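Local coordinates for malonyl CoA-acyl carrier protein transacylase (Clostridium perfringens, PDB 3PTW) that probably catalyses transfer of the malonyl group from malonyl-CoA to acyl carrier protein, the step that supplies the extender unit for fatty acid synthesis, at residues S150-V155 and L175-E180; P163-I168 and V283-K288; E21-F26 and E31-S36; E45-N50 and G54-T59. All coordinates share one frame; numbering follows the deposited sequence.

Contact 1 of 4, residues S150-V155 and L175-E180; sequences SPYGIV and LEKAME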
loop_
_atom_site.group_PDB
_atom_site.type_symbol
_atom_site.label_atom_id
_atom_site.label_comp_id
_atom_site.label_asym_id
_atom_site.label_seq_id
_atom_site.Cartn_x
_atom_site.Cartn_y
_atom_site.Cartn_z
ATOM N N SER A 150 -0.117 -27.303 -2.219
ATOM C CA SER A 150 -0.580 -27.082 -3.596
ATOM C C SER A 150 -1.410 -28.215 -4.228
ATOM O O SER A 150 -2.221 -27.944 -5.102
ATOM C CB SER A 150 0.582 -26.676 -4.502
ATOM O OG SER A 150 0.909 -25.313 -4.282
ATOM N N PRO A 151 -1.224 -29.476 -3.786
ATOM C CA PRO A 151 -2.146 -30.510 -4.279
ATOM C C PRO A 151 -3.601 -30.321 -3.812
ATOM O O PRO A 151 -4.497 -30.965 -4.342
ATOM C CB PRO A 151 -1.572 -31.813 -3.698
ATOM C CG PRO A 151 -0.135 -31.505 -3.395
ATOM C CD PRO A 151 -0.121 -30.052 -2.996
ATOM N N TYR A 152 -3.828 -29.445 -2.831
ATOM C CA TYR A 152 -5.169 -29.241 -2.280
ATOM C C TYR A 152 -5.830 -28.035 -2.914
ATOM O O TYR A 152 -6.987 -27.708 -2.619
ATOM C CB TYR A 152 -5.123 -29.115 -0.755
ATOM C CG TYR A 152 -4.636 -30.375 -0.079
ATOM C CD1 TYR A 152 -5.500 -31.462 0.122
ATOM C CD2 TYR A 152 -3.310 -30.499 0.341
ATOM C CE1 TYR A 152 -5.060 -32.631 0.736
ATOM C CE2 TYR A 152 -2.853 -31.674 0.959
ATOM C CZ TYR A 152 -3.732 -32.729 1.153
ATOM O OH TYR A 152 -3.299 -33.886 1.763
ATOM N N GLY A 153 -5.089 -27.387 -3.802
ATOM C CA GLY A 153 -5.569 -26.196 -4.483
ATOM C C GLY A 153 -4.583 -25.055 -4.369
ATOM O O GLY A 153 -3.499 -25.213 -3.786
ATOM N N ILE A 154 -4.976 -23.899 -4.907
ATOM C CA ILE A 154 -4.068 -22.761 -5.056
ATOM C C ILE A 154 -3.646 -22.104 -3.746
ATOM O O ILE A 154 -4.472 -21.579 -2.991
ATOM C CB ILE A 154 -4.638 -21.699 -6.032
ATOM C CG1 ILE A 154 -4.598 -22.249 -7.470
ATOM C CG2 ILE A 154 -3.870 -20.359 -5.898
ATOM C CD1 ILE A 154 -5.480 -21.513 -8.449
ATOM N N VAL A 155 -2.344 -22.143 -3.487
ATOM C CA VAL A 155 -1.744 -21.340 -2.423
ATOM C C VAL A 155 -0.408 -20.763 -2.908
ATOM O O VAL A 155 0.439 -21.474 -3.464
ATOM C CB VAL A 155 -1.627 -22.137 -1.088
ATOM C CG1 VAL A 155 -1.148 -23.553 -1.348
ATOM C CG2 VAL A 155 -0.753 -21.421 -0.072
ATOM N N LEU A 175 -5.762 -23.306 1.768
ATOM C CA LEU A 175 -5.263 -22.464 2.861
ATOM C C LEU A 175 -5.420 -23.145 4.222
ATOM O O LEU A 175 -4.565 -23.019 5.092
ATOM C CB LEU A 175 -5.991 -21.123 2.867
ATOM C CG LEU A 175 -5.325 -19.849 2.350
ATOM C CD1 LEU A 175 -4.092 -20.071 1.454
ATOM C CD2 LEU A 175 -6.337 -18.951 1.696
ATOM N N GLU A 176 -6.517 -23.878 4.385
ATOM C CA GLU A 176 -6.770 -24.639 5.594
ATOM C C GLU A 176 -5.687 -25.687 5.801
ATOM O O GLU A 176 -5.234 -25.898 6.921
ATOM C CB GLU A 176 -8.131 -25.330 5.503
ATOM C CG GLU A 176 -9.016 -25.066 6.694
ATOM C CD GLU A 176 -10.079 -24.023 6.399
ATOM O OE1 GLU A 176 -9.728 -22.821 6.312
ATOM O OE2 GLU A 176 -11.267 -24.409 6.260
ATOM N N LYS A 177 -5.280 -26.359 4.728
ATOM C CA LYS A 177 -4.207 -27.348 4.838
ATOM C C LYS A 177 -2.845 -26.706 5.163
ATOM O O LYS A 177 -2.073 -27.239 5.969
ATOM C CB LYS A 177 -4.130 -28.219 3.583
ATOM C CG LYS A 177 -3.804 -29.682 3.881
ATOM C CD LYS A 177 -5.023 -30.604 3.804
ATOM C CE LYS A 177 -6.105 -30.267 4.823
ATOM N NZ LYS A 177 -7.422 -30.765 4.346
ATOM N N ALA A 178 -2.576 -25.554 4.545
ATOM C CA ALA A 178 -1.346 -24.798 4.779
ATOM C C ALA A 178 -1.197 -24.429 6.252
ATOM O O ALA A 178 -0.109 -24.568 6.822
ATOM C CB ALA A 178 -1.313 -23.547 3.907
ATOM N N MET A 179 -2.301 -23.970 6.847
ATOM C CA MET A 179 -2.362 -23.638 8.274
ATOM C C MET A 179 -1.994 -24.833 9.155
ATOM O O MET A 179 -1.221 -24.676 10.105
ATOM C CB MET A 179 -3.751 -23.110 8.642
ATOM C CG MET A 179 -4.082 -21.719 8.077
ATOM S SD MET A 179 -5.796 -21.240 8.440
ATOM C CE MET A 179 -5.741 -21.256 10.250
ATOM N N GLU A 180 -2.543 -26.012 8.837
ATOM C CA GLU A 180 -2.153 -27.276 9.480
ATOM C C GLU A 180 -0.647 -27.497 9.362
ATOM O O GLU A 180 0.018 -27.708 10.370
ATOM C CB GLU A 180 -2.883 -28.493 8.873
ATOM C CG GLU A 180 -4.350 -28.662 9.262
ATOM C CD GLU A 180 -4.998 -29.897 8.623
ATOM O OE1 GLU A 180 -6.227 -29.869 8.381
ATOM O OE2 GLU A 180 -4.289 -30.892 8.357
#

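Contact 2 of 4, residues P163-I168 and V283-K288; sequences PGQIVI and VKKINK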
loop_
_atom_site.group_PDB
_atom_site.type_symbol
_atom_site.label_atom_id
_atom_site.label_comp_id
_atom_site.label_asym_id
_atom_site.label_seq_id
_atom_site.Cartn_x
_atom_site.Cartn_y
_atom_site.Cartn_z
ATOM N N PRO A 163 10.674 -9.537 8.568
ATOM C CA PRO A 163 11.155 -10.866 9.023
ATOM C C PRO A 163 10.121 -11.546 9.924
ATOM O O PRO A 163 9.684 -10.956 10.915
ATOM C CB PRO A 163 12.413 -10.544 9.848
ATOM C CG PRO A 163 12.772 -9.121 9.510
ATOM C CD PRO A 163 11.487 -8.438 9.121
ATOM N N GLY A 164 9.724 -12.764 9.597
ATOM C CA GLY A 164 8.636 -13.399 10.354
ATOM C C GLY A 164 7.219 -12.860 10.117
ATOM O O GLY A 164 6.285 -13.199 10.860
ATOM N N GLN A 165 7.037 -12.034 9.089
ATOM C CA GLN A 165 5.681 -11.568 8.725
ATOM C C GLN A 165 5.388 -11.678 7.227
ATOM O O GLN A 165 5.757 -10.810 6.423
ATOM C CB GLN A 165 5.399 -10.172 9.282
ATOM C CG GLN A 165 5.034 -10.201 10.766
ATOM C CD GLN A 165 4.513 -8.880 11.269
ATOM O OE1 GLN A 165 3.359 -8.777 11.697
ATOM N NE2 GLN A 165 5.352 -7.853 11.216
ATOM N N ILE A 166 4.742 -12.792 6.875
ATOM C CA ILE A 166 4.392 -13.131 5.501
ATOM C C ILE A 166 2.868 -13.254 5.408
ATOM O O ILE A 166 2.215 -13.509 6.416
ATOM C CB ILE A 166 5.091 -14.436 5.077
ATOM C CG1 ILE A 166 6.602 -14.181 4.933
ATOM C CG2 ILE A 166 4.503 -15.014 3.767
ATOM C CD1 ILE A 166 7.444 -15.422 4.880
ATOM N N VAL A 167 2.304 -13.018 4.224
ATOM C CA VAL A 167 0.908 -13.387 3.979
ATOM C C VAL A 167 0.830 -14.337 2.792
ATOM O O VAL A 167 1.473 -14.121 1.767
ATOM C CB VAL A 167 -0.022 -12.158 3.770
ATOM C CG1 VAL A 167 -1.484 -12.599 3.642
ATOM C CG2 VAL A 167 0.140 -11.111 4.914
ATOM N N ILE A 168 0.061 -15.410 2.939
ATOM C CA ILE A 168 -0.222 -16.281 1.795
ATOM C C ILE A 168 -1.693 -16.206 1.412
ATOM O O ILE A 168 -2.552 -15.960 2.258
ATOM C CB ILE A 168 0.190 -17.744 2.069
ATOM C CG1 ILE A 168 -0.564 -18.337 3.279
ATOM C CG2 ILE A 168 1.708 -17.830 2.235
ATOM C CD1 ILE A 168 -0.316 -19.863 3.514
ATOM N N VAL A 283 8.777 -1.376 8.899
ATOM C CA VAL A 283 10.131 -0.827 8.763
ATOM C C VAL A 283 10.984 -1.036 10.024
ATOM O O VAL A 283 12.134 -1.489 9.931
ATOM C CB VAL A 283 10.138 0.669 8.396
ATOM C CG1 VAL A 283 11.590 1.202 8.357
ATOM C CG2 VAL A 283 9.444 0.890 7.045
ATOM N N LYS A 284 10.420 -0.714 11.188
ATOM C CA LYS A 284 11.147 -0.829 12.453
ATOM C C LYS A 284 11.644 -2.247 12.728
ATOM O O LYS A 284 12.676 -2.419 13.366
ATOM C CB LYS A 284 10.311 -0.318 13.632
ATOM C CG LYS A 284 10.120 1.187 13.650
ATOM C CD LYS A 284 9.112 1.604 14.707
ATOM C CE LYS A 284 9.768 2.131 15.966
ATOM N NZ LYS A 284 8.732 2.725 16.882
ATOM N N LYS A 285 10.906 -3.241 12.232
ATOM C CA LYS A 285 11.286 -4.661 12.317
ATOM C C LYS A 285 12.295 -5.084 11.252
ATOM O O LYS A 285 13.035 -6.053 11.454
ATOM C CB LYS A 285 10.046 -5.553 12.216
ATOM C CG LYS A 285 9.232 -5.593 13.496
ATOM C CD LYS A 285 7.813 -6.093 13.288
ATOM C CE LYS A 285 6.913 -5.417 14.321
ATOM N NZ LYS A 285 5.662 -6.144 14.517
ATOM N N ILE A 286 12.295 -4.394 10.109
ATOM C CA ILE A 286 13.291 -4.642 9.064
ATOM C C ILE A 286 14.652 -4.083 9.517
ATOM O O ILE A 286 15.686 -4.764 9.451
ATOM C CB ILE A 286 12.831 -4.069 7.678
ATOM C CG1 ILE A 286 11.665 -4.900 7.105
ATOM C CG2 ILE A 286 13.978 -4.001 6.672
ATOM C CD1 ILE A 286 10.696 -4.107 6.266
ATOM N N ASN A 287 14.640 -2.851 10.014
ATOM C CA ASN A 287 15.867 -2.170 10.404
ATOM C C ASN A 287 15.575 -1.283 11.605
ATOM O O ASN A 287 14.758 -0.359 11.526
ATOM C CB ASN A 287 16.421 -1.366 9.220
ATOM C CG ASN A 287 17.757 -0.708 9.516
ATOM O OD1 ASN A 287 17.868 0.159 10.391
ATOM N ND2 ASN A 287 18.772 -1.092 8.763
ATOM N N LYS A 288 16.240 -1.584 12.716
ATOM C CA LYS A 288 15.967 -0.931 13.989
ATOM C C LYS A 288 16.674 0.420 14.141
ATOM O O LYS A 288 16.434 1.140 15.119
ATOM C CB LYS A 288 16.376 -1.867 15.134
ATOM C CG LYS A 288 15.455 -1.850 16.349
ATOM C CD LYS A 288 15.834 -2.953 17.357
ATOM C CE LYS A 288 15.530 -4.361 16.812
ATOM N NZ LYS A 288 16.276 -5.420 17.554
#

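Contact 3 of 4, residues E21-F26 and E31-S36; sequences EFFDNF and EVFKRS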
loop_
_atom_site.group_PDB
_atom_site.type_symbol
_atom_site.label_atom_id
_atom_site.label_comp_id
_atom_site.label_asym_id
_atom_site.label_seq_id
_atom_site.Cartn_x
_atom_site.Cartn_y
_atom_site.Cartn_z
ATOM N N GLU A 21 -8.700 16.186 9.914
ATOM C CA GLU A 21 -7.884 17.217 10.583
ATOM C C GLU A 21 -7.058 18.017 9.589
ATOM O O GLU A 21 -6.922 19.239 9.732
ATOM C CB GLU A 21 -7.001 16.631 11.689
ATOM C CG GLU A 21 -7.783 16.199 12.925
ATOM C CD GLU A 21 -6.901 15.708 14.061
ATOM O OE1 GLU A 21 -5.659 15.801 13.985
ATOM O OE2 GLU A 21 -7.464 15.231 15.056
ATOM N N PHE A 22 -6.524 17.338 8.574
ATOM C CA PHE A 22 -5.853 18.042 7.477
ATOM C C PHE A 22 -6.822 18.863 6.649
ATOM O O PHE A 22 -6.500 19.990 6.248
ATOM C CB PHE A 22 -5.069 17.077 6.590
ATOM C CG PHE A 22 -3.675 16.840 7.079
ATOM C CD1 PHE A 22 -2.599 17.481 6.471
ATOM C CD2 PHE A 22 -3.440 16.018 8.176
ATOM C CE1 PHE A 22 -1.301 17.282 6.928
ATOM C CE2 PHE A 22 -2.150 15.818 8.644
ATOM C CZ PHE A 22 -1.074 16.457 8.011
ATOM N N PHE A 23 -7.998 18.290 6.399
ATOM C CA PHE A 23 -9.040 18.960 5.625
ATOM C C PHE A 23 -9.367 20.306 6.256
ATOM O O PHE A 23 -9.424 21.312 5.557
ATOM C CB PHE A 23 -10.311 18.098 5.532
ATOM C CG PHE A 23 -11.461 18.783 4.829
ATOM C CD1 PHE A 23 -11.641 18.639 3.453
ATOM C CD2 PHE A 23 -12.356 19.593 5.542
ATOM C CE1 PHE A 23 -12.698 19.280 2.800
ATOM C CE2 PHE A 23 -13.411 20.245 4.900
ATOM C CZ PHE A 23 -13.584 20.087 3.528
ATOM N N ASP A 24 -9.559 20.309 7.578
ATOM C CA ASP A 24 -9.950 21.511 8.317
ATOM C C ASP A 24 -8.823 22.504 8.556
ATOM O O ASP A 24 -9.077 23.674 8.836
ATOM C CB ASP A 24 -10.581 21.136 9.662
ATOM C CG ASP A 24 -11.883 20.378 9.507
ATOM O OD1 ASP A 24 -12.488 20.454 8.427
ATOM O OD2 ASP A 24 -12.309 19.710 10.475
ATOM N N ASN A 25 -7.580 22.050 8.450
ATOM C CA ASN A 25 -6.453 22.886 8.884
ATOM C C ASN A 25 -5.505 23.317 7.775
ATOM O O ASN A 25 -4.687 24.211 7.974
ATOM C CB ASN A 25 -5.685 22.191 10.013
ATOM C CG ASN A 25 -6.529 22.017 11.252
ATOM O OD1 ASN A 25 -6.716 22.955 12.020
ATOM N ND2 ASN A 25 -7.060 20.820 11.444
ATOM N N PHE A 26 -5.619 22.682 6.609
ATOM C CA PHE A 26 -4.791 23.052 5.473
ATOM C C PHE A 26 -5.633 23.231 4.220
ATOM O O PHE A 26 -6.357 22.316 3.823
ATOM C CB PHE A 26 -3.661 22.029 5.280
ATOM C CG PHE A 26 -2.838 21.822 6.518
ATOM C CD1 PHE A 26 -1.940 22.805 6.943
ATOM C CD2 PHE A 26 -3.015 20.687 7.302
ATOM C CE1 PHE A 26 -1.203 22.632 8.116
ATOM C CE2 PHE A 26 -2.282 20.501 8.478
ATOM C CZ PHE A 26 -1.374 21.474 8.883
ATOM N N GLU A 31 -8.531 21.356 -0.752
ATOM C CA GLU A 31 -8.606 21.402 -2.213
ATOM C C GLU A 31 -8.482 20.009 -2.838
ATOM O O GLU A 31 -9.142 19.707 -3.841
ATOM C CB GLU A 31 -7.538 22.359 -2.765
ATOM C CG GLU A 31 -7.472 22.463 -4.292
ATOM C CD GLU A 31 -6.592 23.613 -4.781
ATOM O OE1 GLU A 31 -6.866 24.132 -5.886
ATOM O OE2 GLU A 31 -5.634 24.005 -4.069
ATOM N N VAL A 32 -7.650 19.158 -2.241
ATOM C CA VAL A 32 -7.486 17.799 -2.747
ATOM C C VAL A 32 -8.783 16.992 -2.661
ATOM O O VAL A 32 -9.102 16.214 -3.574
ATOM C CB VAL A 32 -6.315 17.059 -2.065
ATOM C CG1 VAL A 32 -6.402 15.562 -2.321
ATOM C CG2 VAL A 32 -4.992 17.602 -2.578
ATOM N N PHE A 33 -9.528 17.183 -1.574
ATOM C CA PHE A 33 -10.808 16.495 -1.387
ATOM C C PHE A 33 -11.843 16.984 -2.381
ATOM O O PHE A 33 -12.618 16.191 -2.926
ATOM C CB PHE A 33 -11.317 16.639 0.057
ATOM C CG PHE A 33 -10.831 15.557 0.962
ATOM C CD1 PHE A 33 -11.607 14.424 1.191
ATOM C CD2 PHE A 33 -9.564 15.635 1.541
ATOM C CE1 PHE A 33 -11.143 13.394 2.005
ATOM C CE2 PHE A 33 -9.094 14.614 2.358
ATOM C CZ PHE A 33 -9.894 13.482 2.587
ATOM N N LYS A 34 -11.841 18.298 -2.613
ATOM C CA LYS A 34 -12.703 18.925 -3.613
ATOM C C LYS A 34 -12.479 18.301 -4.998
ATOM O O LYS A 34 -13.431 17.944 -5.689
ATOM C CB LYS A 34 -12.454 20.440 -3.651
ATOM C CG LYS A 34 -13.563 21.296 -3.046
ATOM C CD LYS A 34 -13.660 21.184 -1.538
ATOM C CE LYS A 34 -14.866 21.956 -1.016
ATOM N NZ LYS A 34 -15.284 21.458 0.325
ATOM N N ARG A 35 -11.215 18.137 -5.372
ATOM C CA ARG A 35 -10.845 17.591 -6.673
ATOM C C ARG A 35 -11.214 16.106 -6.812
ATOM O O ARG A 35 -11.557 15.640 -7.904
ATOM C CB ARG A 35 -9.347 17.784 -6.906
ATOM C CG ARG A 35 -8.933 19.224 -7.187
ATOM C CD ARG A 35 -7.428 19.404 -7.018
ATOM N NE ARG A 35 -6.644 18.559 -7.926
ATOM C CZ ARG A 35 -5.363 18.228 -7.753
ATOM N NH1 ARG A 35 -4.753 17.451 -8.647
ATOM N NH2 ARG A 35 -4.690 18.657 -6.693
ATOM N N SER A 36 -11.129 15.371 -5.704
ATOM C CA SER A 36 -11.419 13.946 -5.712
ATOM C C SER A 36 -12.911 13.755 -5.908
ATOM O O SER A 36 -13.349 12.909 -6.705
ATOM C CB SER A 36 -10.952 13.283 -4.413
ATOM O OG SER A 36 -11.181 11.880 -4.468
#

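Contact 4 of 4, residues E45-N50 and G54-T59; sequences EELCFN and GLLNKT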
loop_
_atom_site.group_PDB
_atom_site.type_symbol
_atom_site.label_atom_id
_atom_site.label_comp_id
_atom_site.label_asym_id
_atom_site.label_seq_id
_atom_site.Cartn_x
_atom_site.Cartn_y
_atom_site.Cartn_z
ATOM N N GLU A 45 -15.606 13.811 0.958
ATOM C CA GLU A 45 -15.570 14.333 2.321
ATOM C C GLU A 45 -16.443 13.482 3.226
ATOM O O GLU A 45 -15.965 12.921 4.209
ATOM C CB GLU A 45 -16.041 15.785 2.353
ATOM C CG GLU A 45 -15.042 16.753 1.757
ATOM C CD GLU A 45 -15.641 18.118 1.515
ATOM O OE1 GLU A 45 -15.321 18.726 0.473
ATOM O OE2 GLU A 45 -16.437 18.586 2.363
ATOM N N GLU A 46 -17.716 13.358 2.858
ATOM C CA GLU A 46 -18.661 12.530 3.593
ATOM C C GLU A 46 -18.189 11.078 3.711
ATOM O O GLU A 46 -18.282 10.489 4.786
ATOM C CB GLU A 46 -20.043 12.611 2.938
ATOM C CG GLU A 46 -21.183 12.029 3.757
ATOM C CD GLU A 46 -21.487 12.796 5.048
ATOM O OE1 GLU A 46 -20.891 13.880 5.291
ATOM O OE2 GLU A 46 -22.335 12.295 5.824
ATOM N N LEU A 47 -17.672 10.508 2.623
ATOM C CA LEU A 47 -17.220 9.115 2.645
ATOM C C LEU A 47 -16.140 8.910 3.704
ATOM O O LEU A 47 -16.197 7.954 4.478
ATOM C CB LEU A 47 -16.701 8.656 1.264
ATOM C CG LEU A 47 -16.032 7.272 1.141
ATOM C CD1 LEU A 47 -16.942 6.108 1.615
ATOM C CD2 LEU A 47 -15.532 6.997 -0.276
ATOM N N CYS A 48 -15.166 9.819 3.733
ATOM C CA CYS A 48 -14.010 9.687 4.611
ATOM C C CYS A 48 -14.280 10.127 6.040
ATOM O O CYS A 48 -13.766 9.516 6.981
ATOM C CB CYS A 48 -12.830 10.479 4.059
ATOM S SG CYS A 48 -12.098 9.681 2.635
ATOM N N PHE A 49 -15.073 11.187 6.194
ATOM C CA PHE A 49 -15.239 11.821 7.495
ATOM C C PHE A 49 -16.394 11.203 8.258
ATOM O O PHE A 49 -16.333 11.100 9.478
ATOM C CB PHE A 49 -15.405 13.353 7.379
ATOM C CG PHE A 49 -14.344 14.033 6.528
ATOM C CD1 PHE A 49 -13.082 13.451 6.342
ATOM C CD2 PHE A 49 -14.607 15.262 5.922
ATOM C CE1 PHE A 49 -12.113 14.072 5.559
ATOM C CE2 PHE A 49 -13.643 15.897 5.144
ATOM C CZ PHE A 49 -12.394 15.301 4.951
ATOM N N ASN A 50 -17.431 10.771 7.539
ATOM C CA ASN A 50 -18.617 10.201 8.179
ATOM C C ASN A 50 -18.930 8.760 7.828
ATOM O O ASN A 50 -19.344 8.000 8.696
ATOM C CB ASN A 50 -19.836 11.072 7.904
ATOM C CG ASN A 50 -19.791 12.362 8.670
ATOM O OD1 ASN A 50 -19.716 12.353 9.894
ATOM N ND2 ASN A 50 -19.819 13.485 7.958
ATOM N N GLY A 54 -21.770 3.232 4.902
ATOM C CA GLY A 54 -20.962 2.077 5.288
ATOM C C GLY A 54 -20.071 1.549 4.170
ATOM O O GLY A 54 -19.880 0.334 4.045
ATOM N N LEU A 55 -19.506 2.450 3.365
ATOM C CA LEU A 55 -18.648 2.039 2.236
ATOM C C LEU A 55 -17.168 1.907 2.546
ATOM O O LEU A 55 -16.453 1.235 1.805
ATOM C CB LEU A 55 -18.803 2.973 1.028
ATOM C CG LEU A 55 -20.055 2.977 0.148
ATOM C CD1 LEU A 55 -20.868 1.684 0.241
ATOM C CD2 LEU A 55 -20.888 4.172 0.516
ATOM N N LEU A 56 -16.698 2.544 3.612
ATOM C CA LEU A 56 -15.246 2.657 3.827
ATOM C C LEU A 56 -14.483 1.329 3.849
ATOM O O LEU A 56 -13.304 1.285 3.484
ATOM C CB LEU A 56 -14.932 3.492 5.073
ATOM C CG LEU A 56 -13.723 4.430 5.007
ATOM C CD1 LEU A 56 -13.543 5.110 3.633
ATOM C CD2 LEU A 56 -13.825 5.476 6.097
ATOM N N ASN A 57 -15.150 0.248 4.251
ATOM C CA ASN A 57 -14.512 -1.077 4.244
ATOM C C ASN A 57 -14.868 -1.927 3.018
ATOM O O ASN A 57 -14.524 -3.113 2.951
ATOM C CB ASN A 57 -14.803 -1.843 5.538
ATOM C CG ASN A 57 -14.380 -1.082 6.787
ATOM O OD1 ASN A 57 -13.291 -0.502 6.854
ATOM N ND2 ASN A 57 -15.247 -1.090 7.793
ATOM N N LYS A 58 -15.553 -1.321 2.052
ATOM C CA LYS A 58 -15.770 -1.953 0.750
ATOM C C LYS A 58 -14.639 -1.529 -0.197
ATOM O O LYS A 58 -14.488 -0.346 -0.496
ATOM C CB LYS A 58 -17.152 -1.580 0.195
ATOM C CG LYS A 58 -18.259 -2.653 0.359
ATOM C CD LYS A 58 -18.250 -3.399 1.710
ATOM C CE LYS A 58 -18.867 -2.588 2.854
ATOM N NZ LYS A 58 -20.330 -2.358 2.669
ATOM N N THR A 59 -13.856 -2.500 -0.662
ATOM C CA THR A 59 -12.587 -2.229 -1.357
ATOM C C THR A 59 -12.692 -1.246 -2.544
ATOM O O THR A 59 -11.858 -0.335 -2.681
ATOM C CB THR A 59 -11.848 -3.539 -1.758
ATOM O OG1 THR A 59 -12.321 -4.012 -3.026
ATOM C CG2 THR A 59 -12.063 -4.618 -0.714
#

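Contact 1 of 4, residues S150-V155 and L175-E180
Lys177 lays its aliphatic chain across one face of the Tyr152 ring. Its CD stands 3.5 Å from the ring centroid and only 6° off the normal, a CH-pi contact almost exactly over the centre. CG follows over one side of the ring, 3.7 Å from Tyr152 CE2. The two side chains cross at about a right angle. The bends of the lysine at chi2 (103°) and chi3 (-62°) set CG and CD over the ring, while NZ is carried on beyond them. Lys177 NZ ends 5.1 Å from the centroid of the Tyr152 ring, a long cation-pi distance that can add at most a weak attraction. Deeper in, Val155 CG2 touches Leu175 CD1 at 3.9 Å, an oblique methyl-to-methyl contact between buried residues.

Around this first shell, Val155 also packs on Ile146, Ser149 and Ile168, while Leu175 rests on Val132 of strand 129-135. The loop is held by Ile154 N, which hydrogen-bonds to Glu171 OE1 just ahead of helix 172-184, and by Gly153 N, which closes the 3-10 segment on Ser150 O at 3.2 Å. The two helices here, 139-149 and 172-184, pack on the four-stranded antiparallel sheet of the small ferredoxin-like subdomain. No hydrogen bond spans the two segments. Their cohesion probably rests mainly on dispersion and on the polarisable ring face, with the lysine ammonium standing farther above the ring and off its axis.

Contact 2 of 4, residues P163-I168 and V283-K288
Pro163 sets its ring against the last turn of helix 278-286, with CG 3.6 Å from the carbonyl O of Lys285 and CD 4.1 Å from Ile286 CG1. Both CG and CD of the proline lie against that carbonyl oxygen, CD reaching the isoleucine as well. Beside it, Gln165 and Lys285 cross at about a right angle. Gln165 CG lies anti to its carbonyl carbon (chi1 -79°) and the chain runs extended beyond it, which carries the amide to the end of the lysine chain. Gln165 NE2 is 3.7 Å from both CD and NZ of Lys285, with no hydrogen bond between them; the hydrogen bond of Gln165 NE2 goes instead to Ser162 OG, within its own hairpin. Lys285, bent at chi3, passes by the amide without bonding to it.

Ile286 continues inward onto Ile256 and Ile259 of helix 255-264, whereas the proline and the lysine lie on the surface. Pro163 and Gly164, the latter with positive phi, form the tight connection between strands 155-162 and 165-169. The arrangement is that of a beta-hairpin tip of the small ferredoxin-like subdomain resting on the end of a helix in the larger alpha/beta subdomain, in the two-part acyltransferase fold.

Contact 3 of 4, residues E21-F26 and E31-S36
Phe23 and Phe33 carry the tight side of this contact as an offset edge-to-face pair, centroids 5.9 Å apart and planes at 89°. The edge of Phe23 is turned toward Phe33, and its CD1 reaches the beta carbon as well as the ring: Phe23 CD1 lies 4.0 Å from Phe33 CB. With CG anti to the backbone N (chi1 176°), the Phe23 ring extends from helix 20-25 across to helix 27-40. Phe49 of helix 44-49 meets both rings, edge-to-face with Phe23, and Ala72 of helix 59-79 also touches Phe33.

The solvent side is polar: Lys34 is exposed and buries less surface here than either ring. Bent at chi2, it brings its NZ to 3.9 Å from Phe23 CZ, but in the plane of the ring, at the edge, where no cation-pi attraction is to be expected. That ammonium is engaged by Glu45 in a salt bridge, which holds the lysine chain across the ring's rim.

Phe22 O accepts from both Asn25 N and Phe26 N, the latter at 2.9 Å. The result is a pair of consecutive helices, the second starting straight after its N-cap residue Phe26, sealed by an aromatic cluster among the helices of the larger alpha/beta subdomain.

Contact 4 of 4, residues E45-N50 and G54-T59
A trans chi1 (173°) followed by a chi2 of 57° sends the isopropyl end of Leu47 from the helix flank toward the following loop, where the backbone of Leu55 points its CB toward the helix. Leu47 CD1 meets Leu55 CB at 3.7 Å, the two side chains crossing near a right angle. The same methyl also touches Leu56 CD1 at 4.1 Å, so one branch of Leu47 fits against two successive leucines. Leu56 in turn lays CD2 beside the end of the helix, 3.8 Å from Leu47 O and 4.1 Å from Cys48 O.

The loop is shaped by a type I turn from Leu55 to Lys58, closed by Lys58 N on Leu55 O at 2.7 Å. Lys58 NZ folds back to Gly54 O at 3.1 Å, tilted 26° from the carbonyl plane. Asp51 holds the start of the turn, its OD2 accepting from Leu55 N and its OD1 from Leu56 N. Helix 59-79 lies behind, its Ala65 touching Leu56 and Cys48 and its Phe61 touching Leu55. Across the segments there is no hydrogen bond: the link between helix end and turn is van der Waals, methyl against methyl and methyl against carbonyl oxygen, and the hydrogen bonds named here lie within the loop or come from Asp51 just before it.

Contacts 3 and 4, centres 15 Å apart, form one continuous unit in the larger subdomain: Lys34 NZ and Glu45 OE1 make a salt bridge at 2.7 Å, and Phe23 CB packs on Phe49 CZ at 3.5 Å. Contacts 1 and 2 are likewise joined, through strand 165-169, where Ile168 CD1 touches Ala178 CB at 3.8 Å; contact 2 then bridges to the larger subdomain. The two groups stand apart: contacts 2 and 4 come no closer than about 14 Å between nearest atoms, contacts 1 and 3 about 32 Å. In this family the active site lies between the subdomains, and Ser91, in a nucleophile-elbow pattern, is probably its nucleophile.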